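Long-range contact in PLP-Dependent L-Arginine Hydroxylase MppP (Streptomyces wadayamensis, PDB 6C9B), which is a pyridoxal-phosphate-dependent oxidase that acts on L-arginine, giving 4-hydroxy-2-ketoarginine and 2-ketoarginine as products: residues R107-H112 and G151-T156. Residues are numbered along the deposited sequence; the frame is centred on the assembly and turned at random.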
ATOM      1  N   ARG B 107      -1.255  19.538  16.195  1.00 21.84           N
ATOM      2  CA  ARG B 107      -1.139  20.466  15.064  1.00 17.98           C
ATOM      3  C   ARG B 107       0.197  20.260  14.353  1.00 19.79           C
ATOM      4  O   ARG B 107       1.219  19.966  14.989  1.00 19.60           O
ATOM      5  CB  ARG B 107      -1.265  21.932  15.535  1.00 21.49           C
ATOM      6  CG  ARG B 107      -2.413  22.191  16.499  1.00 43.72           C
ATOM      7  CD  ARG B 107      -3.003  23.606  16.349  1.00 45.89           C
ATOM      8  NE  ARG B 107      -1.982  24.640  16.281  1.00 54.32           N
ATOM      9  CZ  ARG B 107      -2.132  25.814  15.673  1.00 71.07           C
ATOM     10  NH1 ARG B 107      -1.134  26.688  15.679  1.00 76.46           N
ATOM     11  NH2 ARG B 107      -3.264  26.116  15.050  1.00 71.54           N
ATOM     12  N   VAL B 108       0.186  20.422  13.027  1.00 17.74           N
ATOM     13  CA  VAL B 108       1.368  20.241  12.184  1.00 17.10           C
ATOM     14  C   VAL B 108       1.525  21.466  11.303  1.00 19.61           C
ATOM     15  O   VAL B 108       0.555  21.908  10.683  1.00 17.18           O
ATOM     16  CB  VAL B 108       1.237  18.973  11.310  1.00 18.25           C
ATOM     17  CG1 VAL B 108       2.408  18.781  10.378  1.00 16.78           C
ATOM     18  CG2 VAL B 108       1.050  17.757  12.182  1.00 21.27           C
ATOM     19  N   ALA B 109       2.735  22.030  11.265  1.00 17.42           N
ATOM     20  CA  ALA B 109       3.052  23.069  10.293  1.00 16.49           C
ATOM     21  C   ALA B 109       3.471  22.376   9.003  1.00 18.72           C
ATOM     22  O   ALA B 109       4.321  21.478   9.027  1.00 19.45           O
ATOM     23  CB  ALA B 109       4.155  23.982  10.828  1.00 17.45           C
ATOM     24  N   LEU B 110       2.824  22.739   7.885  1.00 15.88           N
ATOM     25  CA  LEU B 110       3.004  22.057   6.618  1.00 14.95           C
ATOM     26  C   LEU B 110       3.255  23.059   5.501  1.00 15.44           C
ATOM     27  O   LEU B 110       2.560  24.078   5.404  1.00 17.67           O
ATOM     28  CB  LEU B 110       1.772  21.221   6.266  1.00 15.00           C
ATOM     29  CG  LEU B 110       1.765  20.497   4.935  1.00 17.70           C
ATOM     30  CD1 LEU B 110       2.874  19.473   4.821  1.00 19.92           C
ATOM     31  CD2 LEU B 110       0.457  19.805   4.772  1.00 16.43           C
ATOM     32  N   VAL B 111       4.271  22.785   4.683  1.00 15.46           N
ATOM     33  CA  VAL B 111       4.556  23.684   3.562  1.00 15.91           C
ATOM     34  C   VAL B 111       3.346  23.768   2.631  1.00 15.99           C
ATOM     35  O   VAL B 111       2.613  22.795   2.418  1.00 15.37           O
ATOM     36  CB  VAL B 111       5.825  23.240   2.814  1.00 18.23           C
ATOM     37  CG1 VAL B 111       5.656  21.846   2.181  1.00 17.61           C
ATOM     38  CG2 VAL B 111       6.204  24.274   1.768  1.00 22.04           C
ATOM     39  N   HIS B 112       3.116  24.965   2.097  1.00 16.92           N
ATOM     40  CA  HIS B 112       1.946  25.253   1.286  1.00 16.96           C
ATOM     41  C   HIS B 112       2.429  26.078   0.096  1.00 18.28           C
ATOM     42  O   HIS B 112       3.097  27.099   0.293  1.00 18.44           O
ATOM     43  CB  HIS B 112       0.927  26.037   2.121  1.00 18.78           C
ATOM     44  CG  HIS B 112      -0.331  26.382   1.397  1.00 20.79           C
ATOM     45  ND1 HIS B 112      -0.614  27.661   0.952  1.00 22.85           N
ATOM     46  CD2 HIS B 112      -1.399  25.623   1.066  1.00 23.06           C
ATOM     47  CE1 HIS B 112      -1.798  27.662   0.364  1.00 24.78           C
ATOM     48  NE2 HIS B 112      -2.296  26.443   0.422  1.00 19.12           N
ATOM     49  N   GLY B 151       3.419  20.275  16.878  1.00 20.60           N
ATOM     50  CA  GLY B 151       4.229  19.157  17.319  1.00 21.68           C
ATOM     51  C   GLY B 151       5.146  18.617  16.239  1.00 22.08           C
ATOM     52  O   GLY B 151       5.988  17.744  16.512  1.00 20.88           O
ATOM     53  N   CYS B 152       4.963  19.106  15.010  1.00 20.38           N
ATOM     54  CA  CYS B 152       5.675  18.613  13.838  1.00 16.88           C
ATOM     55  C   CYS B 152       5.681  19.723  12.808  1.00 19.01           C
ATOM     56  O   CYS B 152       4.691  20.446  12.669  1.00 19.53           O
ATOM     57  CB  CYS B 152       5.009  17.370  13.259  1.00 16.86           C
ATOM     58  SG  CYS B 152       5.749  16.716  11.786  1.00 19.75           S
ATOM     59  N   VAL B 153       6.817  19.863  12.139  1.00 18.26           N
ATOM     60  CA  VAL B 153       6.983  20.699  10.951  1.00 18.19           C
ATOM     61  C   VAL B 153       7.266  19.744   9.813  1.00 18.18           C
ATOM     62  O   VAL B 153       8.158  18.900   9.931  1.00 17.83           O
ATOM     63  CB  VAL B 153       8.143  21.694  11.120  1.00 17.66           C
ATOM     64  CG1 VAL B 153       8.368  22.473   9.834  1.00 18.55           C
ATOM     65  CG2 VAL B 153       7.888  22.656  12.276  1.00 20.61           C
ATOM     66  N   PHE B 154       6.478  19.833   8.741  1.00 17.03           N
ATOM     67  CA  PHE B 154       6.563  18.890   7.627  1.00 15.45           C
ATOM     68  C   PHE B 154       6.942  19.638   6.354  1.00 16.98           C
ATOM     69  O   PHE B 154       6.212  20.546   5.925  1.00 16.23           O
ATOM     70  CB  PHE B 154       5.234  18.175   7.442  1.00 19.35           C
ATOM     71  CG  PHE B 154       5.309  16.987   6.525  1.00 17.40           C
ATOM     72  CD1 PHE B 154       5.503  17.152   5.156  1.00 20.69           C
ATOM     73  CD2 PHE B 154       5.155  15.729   7.009  1.00 21.11           C
ATOM     74  CE1 PHE B 154       5.567  16.043   4.319  1.00 20.73           C
ATOM     75  CE2 PHE B 154       5.201  14.635   6.173  1.00 21.72           C
ATOM     76  CZ  PHE B 154       5.426  14.801   4.830  1.00 19.38           C
ATOM     77  N   VAL B 155       8.055  19.232   5.728  1.00 16.95           N
ATOM     78  CA  VAL B 155       8.560  19.901   4.531  1.00 14.86           C
ATOM     79  C   VAL B 155       8.759  18.878   3.421  1.00 15.11           C
ATOM     80  O   VAL B 155       9.444  17.864   3.606  1.00 19.65           O
ATOM     81  CB  VAL B 155       9.883  20.645   4.788  1.00 17.84           C
ATOM     82  CG1 VAL B 155      10.388  21.324   3.482  1.00 19.76           C
ATOM     83  CG2 VAL B 155       9.715  21.690   5.873  1.00 17.02           C
ATOM     84  N   THR B 156       8.155  19.149   2.275  1.00 16.80           N
ATOM     85  CA  THR B 156       8.391  18.389   1.059  1.00 17.75           C
ATOM     86  C   THR B 156       9.540  19.062   0.319  1.00 16.83           C
ATOM     87  O   THR B 156       9.462  20.261   0.017  1.00 18.45           O
ATOM     88  CB  THR B 156       7.116  18.398   0.222  1.00 17.13           C
ATOM     89  OG1 THR B 156       6.015  17.956   1.028  1.00 19.98           O
ATOM     90  CG2 THR B 156       7.246  17.497  -1.010  1.00 17.45           C
TER
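Ala-109 O is gripped by two groups of the neighbouring strand. Phe-154 N donates to it at 2.7 Å, nearly along the C=O axis, and Val-153 CA lies 3.4 Å from the same oxygen as a weaker CA-H...O contact. Cys-152 O is held likewise, by Ala-109 N at 2.9 Å and by Val-108 CA. The N-H...O hydrogen bonds from Gly-151 N to Arg-107 O and from Val-111 N to Phe-154 O continue the pairing at the two ends. The strands run parallel, the axes of the two segments 20° apart. They are inner neighbours in the large seven-stranded sheet of the class I aminotransferase fold, between strands 128-133 and 184-188. On one face Leu-110 and Phe-154 run alongside each other. Leu-110 CD1 comes within 3.5 Å of Phe-154 CD1, obliquely to the ring. Val-108 CG1, anti to the backbone N (chi1 177°), touches Phe-154 CB at 4.1 Å. Helix 116-124 covers Leu-110 and Phe-154 through Ile-118. On the other face Ala-109 CB meets Val-153 CG2 at 4.2 Å. Near the C-terminal ends, Val-111 CG1 sits 3.7 Å from Thr-156 N, a buried N-H without a partner. Thr-156 OG1 hydrogen-bonds to Thr-114 OG1. The Thr-156 side chain lies about 9 Å from the bound 4-hydroxy-2-ketoarginine.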